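Long-range contacts in ornithine cyclodeaminase (Methanococcus maripaludis S2, PDB 3C2Q), which converts L-ornithine to L-proline with release of ammonia, using NAD(+) as cofactor: residues B[31-36]-B[293-298]; B[156-161]-B[333-338]; B[215-220]-B[253-258]; B[174-179]-B[202-207]. All coordinates share one frame; numbering follows the deposited sequence.

Interaction 1 (B[31-36]-B[293-298])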
loop_
_atom_site.group_PDB
_atom_site.type_symbol
_atom_site.label_atom_id
_atom_site.label_comp_id
_atom_site.label_asym_id
_atom_site.label_seq_id
_atom_site.Cartn_x
_atom_site.Cartn_y
_atom_site.Cartn_z
ATOM N N ASN B 31 -10.501 22.138 -13.711
ATOM C CA ASN B 31 -11.215 21.171 -14.522
ATOM C C ASN B 31 -12.742 21.453 -14.599
ATOM O O ASN B 31 -13.519 20.639 -15.103
ATOM C CB ASN B 31 -10.901 19.718 -14.073
ATOM C CG ASN B 31 -11.314 19.433 -12.646
ATOM O OD1 ASN B 31 -11.409 20.337 -11.817
ATOM N ND2 ASN B 31 -11.515 18.145 -12.332
ATOM N N HIS B 32 -13.157 22.623 -14.115
ATOM C CA HIS B 32 -14.581 22.964 -14.072
ATOM C C HIS B 32 -15.059 23.793 -15.278
ATOM O O HIS B 32 -14.282 24.555 -15.849
ATOM C CB HIS B 32 -14.894 23.741 -12.795
ATOM C CG HIS B 32 -14.359 23.110 -11.542
ATOM N ND1 HIS B 32 -14.703 21.836 -11.140
ATOM C CD2 HIS B 32 -13.540 23.599 -10.584
ATOM C CE1 HIS B 32 -14.098 21.561 -9.995
ATOM N NE2 HIS B 32 -13.371 22.610 -9.644
ATOM N N PRO B 33 -16.358 23.669 -15.639
ATOM C CA PRO B 33 -16.917 24.552 -16.673
ATOM C C PRO B 33 -16.686 26.000 -16.306
ATOM O O PRO B 33 -16.860 26.409 -15.152
ATOM C CB PRO B 33 -18.428 24.228 -16.701
ATOM C CG PRO B 33 -18.659 23.139 -15.687
ATOM C CD PRO B 33 -17.331 22.691 -15.120
ATOM N N THR B 34 -16.231 26.774 -17.274
ATOM C CA THR B 34 -15.861 28.175 -16.998
ATOM C C THR B 34 -16.569 29.071 -18.034
ATOM O O THR B 34 -16.715 28.666 -19.195
ATOM C CB THR B 34 -14.322 28.345 -17.075
ATOM O OG1 THR B 34 -13.705 27.474 -16.104
ATOM C CG2 THR B 34 -13.878 29.833 -16.831
ATOM N N HIS B 35 -17.019 30.255 -17.605
ATOM C CA HIS B 35 -17.561 31.243 -18.547
ATOM C C HIS B 35 -16.688 32.480 -18.499
ATOM O O HIS B 35 -16.081 32.767 -17.459
ATOM C CB HIS B 35 -19.012 31.605 -18.217
ATOM C CG HIS B 35 -19.957 30.442 -18.250
ATOM N ND1 HIS B 35 -21.218 30.501 -17.709
ATOM C CD2 HIS B 35 -19.823 29.187 -18.739
ATOM C CE1 HIS B 35 -21.829 29.340 -17.872
ATOM N NE2 HIS B 35 -20.999 28.521 -18.486
ATOM N N VAL B 36 -16.583 33.180 -19.630
ATOM C CA VAL B 36 -15.803 34.422 -19.694
ATOM C C VAL B 36 -16.666 35.608 -20.190
ATOM O O VAL B 36 -17.485 35.458 -21.082
ATOM C CB VAL B 36 -14.561 34.288 -20.596
ATOM C CG1 VAL B 36 -13.475 33.448 -19.895
ATOM C CG2 VAL B 36 -14.935 33.683 -21.978
HETATM N N MSE B 293 -10.350 15.516 -18.355
HETATM C CA MSE B 293 -11.797 15.487 -18.107
HETATM C C MSE B 293 -12.335 16.672 -17.334
HETATM O O MSE B 293 -11.727 17.098 -16.362
HETATM C CB MSE B 293 -12.132 14.236 -17.274
HETATM C CG MSE B 293 -12.094 12.940 -18.066
HETATM SE SE MSE B 293 -12.284 11.471 -16.714
HETATM C CE MSE B 293 -14.036 11.965 -16.032
ATOM N N PRO B 294 -13.522 17.168 -17.711
ATOM C CA PRO B 294 -14.190 18.147 -16.860
ATOM C C PRO B 294 -14.793 17.473 -15.616
ATOM O O PRO B 294 -15.054 16.260 -15.636
ATOM C CB PRO B 294 -15.306 18.692 -17.770
ATOM C CG PRO B 294 -15.606 17.626 -18.687
ATOM C CD PRO B 294 -14.301 16.886 -18.932
ATOM N N SER B 295 -15.000 18.249 -14.561
ATOM C CA SER B 295 -15.468 17.714 -13.277
ATOM C C SER B 295 -16.907 17.184 -13.269
ATOM O O SER B 295 -17.292 16.455 -12.334
ATOM C CB SER B 295 -15.337 18.785 -12.194
ATOM O OG SER B 295 -16.119 19.926 -12.552
ATOM N N TYR B 296 -17.707 17.542 -14.286
ATOM C CA TYR B 296 -19.103 17.102 -14.285
ATOM C C TYR B 296 -19.319 15.654 -14.760
ATOM O O TYR B 296 -20.411 15.132 -14.640
ATOM C CB TYR B 296 -20.029 18.077 -15.059
ATOM C CG TYR B 296 -19.593 18.407 -16.461
ATOM C CD1 TYR B 296 -19.667 17.452 -17.493
ATOM C CD2 TYR B 296 -19.118 19.682 -16.768
ATOM C CE1 TYR B 296 -19.269 17.763 -18.777
ATOM C CE2 TYR B 296 -18.720 20.000 -18.064
ATOM C CZ TYR B 296 -18.802 19.052 -19.054
ATOM O OH TYR B 296 -18.408 19.377 -20.338
ATOM N N ILE B 297 -18.291 15.009 -15.299
ATOM C CA ILE B 297 -18.435 13.619 -15.739
ATOM C C ILE B 297 -18.251 12.734 -14.498
ATOM O O ILE B 297 -17.280 12.889 -13.757
ATOM C CB ILE B 297 -17.418 13.253 -16.828
ATOM C CG1 ILE B 297 -17.514 14.235 -18.011
ATOM C CG2 ILE B 297 -17.588 11.766 -17.298
ATOM C CD1 ILE B 297 -16.528 13.921 -19.126
ATOM N N LYS B 298 -19.203 11.844 -14.256
ATOM C CA LYS B 298 -19.088 10.906 -13.138
ATOM C C LYS B 298 -17.788 10.057 -13.317
ATOM O O LYS B 298 -17.544 9.446 -14.352
ATOM C CB LYS B 298 -20.372 10.056 -13.069
ATOM C CG LYS B 298 -20.377 8.938 -12.039
ATOM C CD LYS B 298 -21.070 9.381 -10.716
ATOM C CE LYS B 298 -20.466 8.670 -9.525
ATOM N NZ LYS B 298 -21.544 8.030 -8.695
HETATM O O HOH W 1 -10.850 15.855 -13.944
#

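Interaction 2 (B[156-161]-B[333-338])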
loop_
_atom_site.group_PDB
_atom_site.type_symbol
_atom_site.label_atom_id
_atom_site.label_comp_id
_atom_site.label_asym_id
_atom_site.label_seq_id
_atom_site.Cartn_x
_atom_site.Cartn_y
_atom_site.Cartn_z
ATOM N N ALA B 156 -15.467 -7.867 -21.174
ATOM C CA ALA B 156 -15.867 -8.149 -22.577
ATOM C C ALA B 156 -17.392 -8.282 -22.707
ATOM O O ALA B 156 -18.001 -7.787 -23.655
ATOM C CB ALA B 156 -15.176 -9.418 -23.079
ATOM N N LYS B 157 -18.002 -8.958 -21.748
ATOM C CA LYS B 157 -19.455 -9.042 -21.672
ATOM C C LYS B 157 -20.182 -7.691 -21.550
ATOM O O LYS B 157 -21.232 -7.476 -22.197
ATOM C CB LYS B 157 -19.867 -10.025 -20.569
ATOM C CG LYS B 157 -21.377 -10.292 -20.485
ATOM C CD LYS B 157 -21.928 -10.905 -21.750
ATOM C CE LYS B 157 -21.464 -12.334 -21.903
ATOM N NZ LYS B 157 -22.279 -13.037 -22.958
HETATM N N MSE B 158 -19.645 -6.765 -20.754
HETATM C CA MSE B 158 -20.224 -5.423 -20.662
HETATM C C MSE B 158 -20.175 -4.714 -22.010
HETATM O O MSE B 158 -21.126 -4.023 -22.367
HETATM C CB MSE B 158 -19.537 -4.570 -19.572
HETATM C CG MSE B 158 -19.725 -5.150 -18.186
HETATM SE SE MSE B 158 -18.502 -4.240 -16.894
HETATM C CE MSE B 158 -18.608 -5.593 -15.470
ATOM N N VAL B 159 -19.074 -4.870 -22.738
ATOM C CA VAL B 159 -18.966 -4.345 -24.111
ATOM C C VAL B 159 -20.042 -4.990 -25.013
ATOM O O VAL B 159 -20.812 -4.279 -25.672
ATOM C CB VAL B 159 -17.567 -4.592 -24.714
ATOM C CG1 VAL B 159 -17.480 -4.026 -26.121
ATOM C CG2 VAL B 159 -16.445 -3.916 -23.837
ATOM N N GLU B 160 -20.113 -6.323 -24.974
ATOM C CA GLU B 160 -21.103 -7.097 -25.725
ATOM C C GLU B 160 -22.527 -6.612 -25.436
ATOM O O GLU B 160 -23.331 -6.430 -26.368
ATOM C CB GLU B 160 -20.916 -8.597 -25.418
ATOM C CG GLU B 160 -21.870 -9.518 -26.170
ATOM C CD GLU B 160 -21.655 -10.995 -25.874
ATOM O OE1 GLU B 160 -20.789 -11.376 -25.016
ATOM O OE2 GLU B 160 -22.350 -11.796 -26.551
ATOM N N LEU B 161 -22.826 -6.336 -24.166
ATOM C CA LEU B 161 -24.169 -5.933 -23.745
ATOM C C LEU B 161 -24.509 -4.448 -23.967
ATOM O O LEU B 161 -25.602 -4.005 -23.606
ATOM C CB LEU B 161 -24.432 -6.303 -22.275
ATOM C CG LEU B 161 -24.535 -7.789 -21.862
ATOM C CD1 LEU B 161 -24.508 -7.924 -20.350
ATOM C CD2 LEU B 161 -25.801 -8.447 -22.428
ATOM N N LEU B 333 -18.403 -9.455 -9.956
ATOM C CA LEU B 333 -19.588 -9.064 -9.193
ATOM C C LEU B 333 -20.425 -7.972 -9.867
ATOM O O LEU B 333 -21.676 -8.027 -9.836
ATOM C CB LEU B 333 -19.178 -8.621 -7.776
ATOM C CG LEU B 333 -18.626 -9.719 -6.871
ATOM C CD1 LEU B 333 -18.141 -9.126 -5.521
ATOM C CD2 LEU B 333 -19.688 -10.852 -6.661
ATOM N N LEU B 334 -19.755 -6.967 -10.439
ATOM C CA LEU B 334 -20.447 -5.911 -11.163
ATOM C C LEU B 334 -21.304 -6.485 -12.312
ATOM O O LEU B 334 -22.469 -6.129 -12.450
ATOM C CB LEU B 334 -19.459 -4.886 -11.711
ATOM C CG LEU B 334 -20.013 -3.624 -12.391
ATOM C CD1 LEU B 334 -21.080 -2.935 -11.536
ATOM C CD2 LEU B 334 -18.817 -2.692 -12.771
ATOM N N LEU B 335 -20.709 -7.344 -13.129
ATOM C CA LEU B 335 -21.452 -7.989 -14.212
ATOM C C LEU B 335 -22.715 -8.725 -13.682
ATOM O O LEU B 335 -23.813 -8.586 -14.251
ATOM C CB LEU B 335 -20.547 -8.946 -14.982
ATOM C CG LEU B 335 -21.253 -9.704 -16.138
ATOM C CD1 LEU B 335 -21.790 -8.727 -17.185
ATOM C CD2 LEU B 335 -20.341 -10.750 -16.748
ATOM N N LYS B 336 -22.563 -9.501 -12.611
ATOM C CA LYS B 336 -23.728 -10.203 -12.045
ATOM C C LYS B 336 -24.834 -9.219 -11.680
ATOM O O LYS B 336 -26.008 -9.495 -11.909
ATOM C CB LYS B 336 -23.340 -11.047 -10.839
ATOM C CG LYS B 336 -22.448 -12.210 -11.160
ATOM C CD LYS B 336 -22.185 -13.041 -9.890
ATOM C CE LYS B 336 -20.886 -13.828 -9.966
ATOM N NZ LYS B 336 -20.915 -14.876 -11.027
ATOM N N GLU B 337 -24.465 -8.055 -11.132
ATOM C CA GLU B 337 -25.446 -7.066 -10.720
ATOM C C GLU B 337 -26.142 -6.419 -11.944
ATOM O O GLU B 337 -27.366 -6.194 -11.923
ATOM C CB GLU B 337 -24.803 -6.027 -9.795
ATOM C CG GLU B 337 -25.755 -4.970 -9.219
ATOM C CD GLU B 337 -26.915 -5.526 -8.366
ATOM O OE1 GLU B 337 -26.916 -6.719 -8.003
ATOM O OE2 GLU B 337 -27.845 -4.736 -8.089
ATOM N N LEU B 338 -25.369 -6.130 -12.996
ATOM C CA LEU B 338 -25.907 -5.637 -14.273
ATOM C C LEU B 338 -26.889 -6.676 -14.881
ATOM O O LEU B 338 -27.976 -6.314 -15.325
ATOM C CB LEU B 338 -24.767 -5.324 -15.258
ATOM C CG LEU B 338 -23.792 -4.179 -14.916
ATOM C CD1 LEU B 338 -22.567 -4.172 -15.864
ATOM C CD2 LEU B 338 -24.525 -2.854 -14.927
#

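Interaction 3 (B[215-220]-B[253-258])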
loop_
_atom_site.group_PDB
_atom_site.type_symbol
_atom_site.label_atom_id
_atom_site.label_comp_id
_atom_site.label_asym_id
_atom_site.label_seq_id
_atom_site.Cartn_x
_atom_site.Cartn_y
_atom_site.Cartn_z
ATOM N N GLY B 215 -2.137 -7.817 -39.335
ATOM C CA GLY B 215 -2.086 -6.397 -39.780
ATOM C C GLY B 215 -2.664 -5.364 -38.813
ATOM O O GLY B 215 -2.273 -4.201 -38.828
ATOM N N ASN B 216 -3.637 -5.787 -38.009
ATOM C CA ASN B 216 -4.263 -4.992 -36.960
ATOM C C ASN B 216 -5.281 -5.900 -36.292
ATOM O O ASN B 216 -5.442 -7.067 -36.713
ATOM C CB ASN B 216 -4.874 -3.664 -37.462
ATOM C CG ASN B 216 -5.855 -3.844 -38.651
ATOM O OD1 ASN B 216 -6.697 -4.737 -38.666
ATOM N ND2 ASN B 216 -5.750 -2.957 -39.626
ATOM N N ILE B 217 -5.920 -5.407 -35.226
ATOM C CA ILE B 217 -6.940 -6.195 -34.522
ATOM C C ILE B 217 -8.154 -6.529 -35.413
ATOM O O ILE B 217 -8.582 -7.700 -35.476
ATOM C CB ILE B 217 -7.396 -5.503 -33.218
ATOM C CG1 ILE B 217 -6.228 -5.510 -32.211
ATOM C CG2 ILE B 217 -8.661 -6.184 -32.640
ATOM C CD1 ILE B 217 -6.492 -4.650 -31.009
ATOM N N LYS B 218 -8.688 -5.512 -36.088
ATOM C CA LYS B 218 -9.828 -5.701 -37.006
ATOM C C LYS B 218 -9.604 -6.823 -38.026
ATOM O O LYS B 218 -10.477 -7.668 -38.211
ATOM C CB LYS B 218 -10.186 -4.391 -37.690
ATOM C CG LYS B 218 -11.401 -4.485 -38.647
ATOM C CD LYS B 218 -11.832 -3.099 -39.076
ATOM C CE LYS B 218 -13.158 -3.111 -39.829
ATOM N NZ LYS B 218 -13.684 -1.706 -40.034
ATOM N N ASN B 219 -8.431 -6.846 -38.655
ATOM C CA ASN B 219 -8.077 -7.908 -39.612
ATOM C C ASN B 219 -8.049 -9.283 -38.977
ATOM O O ASN B 219 -8.467 -10.274 -39.594
ATOM C CB ASN B 219 -6.707 -7.659 -40.238
ATOM C CG ASN B 219 -6.716 -6.524 -41.244
ATOM O OD1 ASN B 219 -7.752 -5.946 -41.520
ATOM N ND2 ASN B 219 -5.540 -6.193 -41.774
ATOM N N ALA B 220 -7.491 -9.367 -37.764
ATOM C CA ALA B 220 -7.477 -10.619 -36.999
ATOM C C ALA B 220 -8.876 -11.128 -36.648
ATOM O O ALA B 220 -9.091 -12.326 -36.562
ATOM C CB ALA B 220 -6.634 -10.451 -35.685
ATOM N N ILE B 253 1.370 -3.548 -31.005
ATOM C CA ILE B 253 0.603 -3.979 -32.170
ATOM C C ILE B 253 0.252 -2.779 -33.064
ATOM O O ILE B 253 0.384 -1.614 -32.648
ATOM C CB ILE B 253 -0.665 -4.786 -31.753
ATOM C CG1 ILE B 253 -1.510 -3.973 -30.761
ATOM C CG2 ILE B 253 -0.224 -6.150 -31.186
ATOM C CD1 ILE B 253 -2.954 -4.385 -30.631
ATOM N N PRO B 254 -0.139 -3.047 -34.321
ATOM C CA PRO B 254 -0.291 -1.902 -35.224
ATOM C C PRO B 254 -1.322 -0.861 -34.773
ATOM O O PRO B 254 -1.174 0.309 -35.117
ATOM C CB PRO B 254 -0.671 -2.563 -36.565
ATOM C CG PRO B 254 -0.099 -3.996 -36.449
ATOM C CD PRO B 254 -0.358 -4.341 -35.009
ATOM N N ASP B 255 -2.331 -1.252 -33.994
ATOM C CA ASP B 255 -3.351 -0.307 -33.536
ATOM C C ASP B 255 -2.827 0.782 -32.558
ATOM O O ASP B 255 -3.492 1.793 -32.336
ATOM C CB ASP B 255 -4.524 -1.038 -32.850
ATOM C CG ASP B 255 -5.198 -2.091 -33.748
ATOM O OD1 ASP B 255 -6.431 -1.978 -33.971
ATOM O OD2 ASP B 255 -4.511 -3.035 -34.176
ATOM N N VAL B 256 -1.649 0.564 -31.975
ATOM C CA VAL B 256 -1.131 1.430 -30.914
ATOM C C VAL B 256 -0.658 2.767 -31.498
ATOM O O VAL B 256 0.036 2.780 -32.531
ATOM C CB VAL B 256 0.009 0.693 -30.159
ATOM C CG1 VAL B 256 0.856 1.666 -29.299
ATOM C CG2 VAL B 256 -0.611 -0.427 -29.267
ATOM N N ILE B 257 -1.054 3.869 -30.859
ATOM C CA ILE B 257 -0.578 5.208 -31.205
ATOM C C ILE B 257 0.686 5.460 -30.404
ATOM O O ILE B 257 0.632 5.581 -29.175
ATOM C CB ILE B 257 -1.671 6.256 -30.874
ATOM C CG1 ILE B 257 -2.957 5.903 -31.643
ATOM C CG2 ILE B 257 -1.167 7.710 -31.135
ATOM C CD1 ILE B 257 -4.117 6.839 -31.368
ATOM N N THR B 258 1.836 5.504 -31.082
ATOM C CA THR B 258 3.111 5.614 -30.387
ATOM C C THR B 258 3.450 7.053 -29.923
ATOM O O THR B 258 4.225 7.221 -29.007
ATOM C CB THR B 258 4.276 5.026 -31.203
ATOM O OG1 THR B 258 4.398 5.750 -32.433
ATOM C CG2 THR B 258 4.016 3.528 -31.512
HETATM O O HOH W 2 -7.866 -2.650 -36.061
#

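Interaction 4 (B[174-179]-B[202-207])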
loop_
_atom_site.group_PDB
_atom_site.type_symbol
_atom_site.label_atom_id
_atom_site.label_comp_id
_atom_site.label_asym_id
_atom_site.label_seq_id
_atom_site.Cartn_x
_atom_site.Cartn_y
_atom_site.Cartn_z
ATOM N N ALA B 174 -4.596 -4.615 -24.348
ATOM C CA ALA B 174 -5.042 -5.251 -25.602
ATOM C C ALA B 174 -4.328 -6.553 -25.866
ATOM O O ALA B 174 -4.982 -7.547 -26.229
ATOM C CB ALA B 174 -4.878 -4.302 -26.792
ATOM N N THR B 175 -3.014 -6.580 -25.677
ATOM C CA THR B 175 -2.258 -7.776 -26.040
ATOM C C THR B 175 -2.452 -8.929 -25.052
ATOM O O THR B 175 -2.447 -10.082 -25.472
ATOM C CB THR B 175 -0.737 -7.526 -26.292
ATOM O OG1 THR B 175 -0.109 -7.048 -25.078
ATOM C CG2 THR B 175 -0.546 -6.510 -27.437
ATOM N N HIS B 176 -2.637 -8.630 -23.757
ATOM C CA HIS B 176 -3.004 -9.708 -22.810
ATOM C C HIS B 176 -4.423 -10.211 -22.962
ATOM O O HIS B 176 -4.662 -11.409 -22.765
ATOM C CB HIS B 176 -2.678 -9.369 -21.337
ATOM C CG HIS B 176 -1.195 -9.257 -21.069
ATOM N ND1 HIS B 176 -0.323 -10.321 -21.214
ATOM C CD2 HIS B 176 -0.439 -8.206 -20.667
ATOM C CE1 HIS B 176 0.902 -9.931 -20.904
ATOM N NE2 HIS B 176 0.861 -8.645 -20.592
ATOM N N ASP B 177 -5.355 -9.313 -23.285
ATOM C CA ASP B 177 -6.716 -9.722 -23.655
ATOM C C ASP B 177 -6.620 -10.731 -24.825
ATOM O O ASP B 177 -7.242 -11.803 -24.816
ATOM C CB ASP B 177 -7.563 -8.512 -24.056
ATOM C CG ASP B 177 -8.930 -8.903 -24.668
ATOM O OD1 ASP B 177 -9.793 -9.526 -23.983
ATOM O OD2 ASP B 177 -9.154 -8.544 -25.846
ATOM N N ILE B 178 -5.794 -10.397 -25.808
ATOM C CA ILE B 178 -5.670 -11.236 -26.996
ATOM C C ILE B 178 -4.937 -12.538 -26.697
ATOM O O ILE B 178 -5.349 -13.602 -27.177
ATOM C CB ILE B 178 -5.050 -10.417 -28.169
ATOM C CG1 ILE B 178 -6.107 -9.413 -28.644
ATOM C CG2 ILE B 178 -4.586 -11.395 -29.322
ATOM C CD1 ILE B 178 -5.579 -8.223 -29.464
ATOM N N GLU B 179 -3.884 -12.475 -25.877
ATOM C CA GLU B 179 -3.257 -13.674 -25.320
ATOM C C GLU B 179 -4.271 -14.617 -24.702
ATOM O O GLU B 179 -4.183 -15.855 -24.896
ATOM C CB GLU B 179 -2.204 -13.341 -24.247
ATOM C CG GLU B 179 -1.383 -14.525 -23.816
ATOM C CD GLU B 179 -0.635 -14.302 -22.489
ATOM O OE1 GLU B 179 -0.411 -13.124 -22.087
ATOM O OE2 GLU B 179 -0.266 -15.299 -21.831
ATOM N N LYS B 202 5.728 -17.853 -23.494
ATOM C CA LYS B 202 5.753 -17.480 -24.900
ATOM C C LYS B 202 4.428 -16.945 -25.411
ATOM O O LYS B 202 4.397 -16.319 -26.458
ATOM C CB LYS B 202 6.145 -18.691 -25.773
ATOM C CG LYS B 202 7.648 -19.043 -25.775
ATOM C CD LYS B 202 8.435 -18.117 -26.736
ATOM C CE LYS B 202 9.419 -18.924 -27.555
ATOM N NZ LYS B 202 10.526 -18.149 -28.186
ATOM N N HIS B 203 3.326 -17.154 -24.690
ATOM C CA HIS B 203 2.033 -16.818 -25.288
ATOM C C HIS B 203 1.877 -15.342 -25.613
ATOM O O HIS B 203 1.222 -14.978 -26.572
ATOM C CB HIS B 203 0.854 -17.307 -24.418
ATOM C CG HIS B 203 0.797 -18.799 -24.258
ATOM N ND1 HIS B 203 -0.070 -19.414 -23.378
ATOM C CD2 HIS B 203 1.454 -19.797 -24.901
ATOM C CE1 HIS B 203 0.089 -20.727 -23.449
ATOM N NE2 HIS B 203 1.010 -20.983 -24.364
ATOM N N HIS B 204 2.406 -14.483 -24.756
ATOM C CA HIS B 204 2.272 -13.053 -24.972
ATOM C C HIS B 204 2.912 -12.578 -26.299
ATOM O O HIS B 204 2.250 -11.904 -27.109
ATOM C CB HIS B 204 2.823 -12.266 -23.766
ATOM C CG HIS B 204 2.521 -10.820 -23.854
ATOM N ND1 HIS B 204 3.407 -9.844 -23.456
ATOM C CD2 HIS B 204 1.429 -10.175 -24.337
ATOM C CE1 HIS B 204 2.870 -8.656 -23.677
ATOM N NE2 HIS B 204 1.669 -8.826 -24.212
ATOM N N ILE B 205 4.170 -12.942 -26.532
ATOM C CA ILE B 205 4.805 -12.642 -27.848
ATOM C C ILE B 205 4.112 -13.364 -29.016
ATOM O O ILE B 205 3.979 -12.780 -30.102
ATOM C CB ILE B 205 6.355 -12.865 -27.846
ATOM C CG1 ILE B 205 7.041 -12.304 -29.102
ATOM C CG2 ILE B 205 6.741 -14.324 -27.588
ATOM C CD1 ILE B 205 6.811 -10.813 -29.367
ATOM N N TYR B 206 3.627 -14.595 -28.797
ATOM C CA TYR B 206 2.859 -15.263 -29.863
ATOM C C TYR B 206 1.632 -14.443 -30.197
ATOM O O TYR B 206 1.269 -14.317 -31.367
ATOM C CB TYR B 206 2.412 -16.673 -29.505
ATOM C CG TYR B 206 3.471 -17.705 -29.343
ATOM C CD1 TYR B 206 4.738 -17.558 -29.926
ATOM C CD2 TYR B 206 3.180 -18.886 -28.668
ATOM C CE1 TYR B 206 5.694 -18.510 -29.773
ATOM C CE2 TYR B 206 4.127 -19.875 -28.520
ATOM C CZ TYR B 206 5.380 -19.688 -29.077
ATOM O OH TYR B 206 6.322 -20.672 -28.902
ATOM N N ALA B 207 0.978 -13.860 -29.181
ATOM C CA ALA B 207 -0.221 -13.057 -29.438
ATOM C C ALA B 207 0.087 -11.760 -30.206
ATOM O O ALA B 207 -0.648 -11.367 -31.128
ATOM C CB ALA B 207 -1.001 -12.749 -28.110
HETATM O O HOH W 3 2.913 -15.074 -21.960
#

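Interaction 1 (B[31-36]-B[293-298])
N31, H32 and P33 meet P294, S295 and Y296 at a joint between the two large sheets of the chain. The first group leads into strand 34-38 of the mixed sheet. The second lies in a type I beta turn, P294 to I297, between helix 283-292 and strand 298-303 of the parallel Rossmann-fold sheet. S295 works with both its backbone and its side chain. Its N gives a hydrogen bond to N31 O at 2.9 Å, with the donor 37° above the carbonyl plane. The same N31 O receives a CA-H...O contact from P294 CA at 3.1 Å. The hydroxyl of S295 sits between its own backbone N and carbonyl carbon (chi1 60°). From there OG meets ND1 of H32 at 2.8 Å, at the edge of the ring and near its plane. This bond is nearly straight, 169°, and either atom could be the donor. N31 OD1 lies over one face of the H32 ring, toward its rim. A water accepts from N31 ND2 and donates to M293 O, each at 2.9 Å. P33 CG packs on the edge of the Y296 ring, 3.7 Å from CD2, while P294 CG lies over a face of that ring. F99 of the second subunit also packs on N31. N31 O and S295 N satisfy each other, and the ND1 bond is likely to hold the H32 ring against rotation.

Interaction 2 (B[156-161]-B[333-338])
M158 and K157 reach across to L334, L335 and L338 where two helices of the Rossmann-fold region pack side by side. Helix 152-160 and the C-terminal helix 327-342 run in roughly the same direction, at 29°, with the axes of the two short segments 10.6 Å apart. No hydrogen bond crosses this contact, so the shapes of the side chains carry it. M158, a selenomethionine, spans most of the gap. Its CG is beside the backbone N, and the chain is extended from there on, with chi2 168° setting SE far from the backbone. The terminal CE lies 3.6 Å from L335 N and 3.9 Å from both L334 CG and L335 CB. Further back, M158 CG touches L338 CD1 at 3.8 Å, and these two side chains cross at about a right angle. With CG anti to the backbone N, L335 holds CD1 3.7 Å from K157 CG and 4.2 Å from L161 CD1. L331, one turn before L335, also packs on M158, and L334 turns to A120 and M123 of helix 112-133. K157 uses only the root of its chain here. The chain bends at chi2 (61°) and again at chi3, and its end leads away from the C-terminal helix. There K157 NZ forms a salt bridge with E160 OE1 of its own helix at 3.0 Å, coming from above the carboxylate plane.

Interaction 3 (B[215-220]-B[253-258])
D255 binds the first turn of a helix from outside, as I217 begins helix 217-222. D255 lies in a type I beta turn, I253 to V256, in the loop after strand 241-244. I217 N donates to D255 OD2 at 3.0 Å, on the syn lone pair. N216, the N-cap residue, caps the same helix from its own chain end: its OD1 accepts from N219 N at 2.7 Å, nearly along the C=O axis. The other oxygen of the aspartate, D255 OD1, takes a bond from a water at 2.6 Å, and that water accepts from K218 N. OD1 is also bonded to Y241 OH. The carboxylate thus reaches two N-H groups of the first turn, one directly and one through water, and its charge would probably suit the helix dipole. An alanine in place of D255 would probably leave I217 N without its acceptor and Y241 OH without this partner. Beside this bond, I217 CD1 and I253 CD1 touch at 3.6 Å. P254 CB lies against G215 O at 3.2 Å. I217 also packs on Y241 of strand 241-244 and on I178 of helix 171-183. I253 N bonds to OD1 of N171, an NAD(+)-binding residue by similarity, and the I253 side chain touches I211 of helix 203-214.

Interaction 4 (B[174-179]-B[202-207])
H176 and H204 lay their imidazole rings face to face, with centroids 3.9 Å apart and planes at 20°. The stack joins helix 171-183 to helix 203-214 in the Rossmann-fold region, and the two short segments cross at 104°. H176 CE1 stands over the centre of the H204 ring. H204 NE2 lies above the H176 ring, toward its rim. Each ring is also held at its edge. H204 has CG anti to its backbone N (chi1 -171°), and its NE2 donates to T175 OG1 at 2.7 Å, in the plane of the ring. T175 OG1 is bonded as well to the backbone O of N171, an NAD(+)-binding residue by similarity. H176 ND1 donates in its ring plane to E179 OE1 at 2.9 Å. These bonds are likely to fix the rotation of both rings. E179 extends between the helices, with OE1 also bonded to L187 N and OE2 to T185 OG1 and G188 N. Its OE2 lies 3.5 Å from H203 CB, and H203 ND1 shares T185 OG1. A leucine in place of H204 would probably leave T175 OG1 without its N-H donor and H176 without the flat ring stacked on it. A water accepts from H204 N at 2.9 Å and gives a weak bond to E179 OE2. Where the backbones come nearest, A207 CB is 4.0 Å from I178 CG2 and 3.7 Å from E179 N.

How the interactions relate
Interactions 3 and 4 are neighbours, with centres 13 Å apart. They touch through I253 on T175 and I217 on I178. Helices 203-214 and 217-222 follow each other in the chain, and interaction 4 closes before interaction 3 opens. Together they border N171, which binds NAD(+) by similarity. Interaction 2 lies about 23 Å from interaction 4, centre to centre, and brings the C-terminal helix to helix 152-160 in the same Rossmann-fold region. Interaction 1 stands apart, about 38 Å from interaction 4 between centres and across the middle of the chain. Of the four, it is the one that joins the mixed sheet to the Rossmann-fold part. Its segments alternate with those of interaction 2 along the chain.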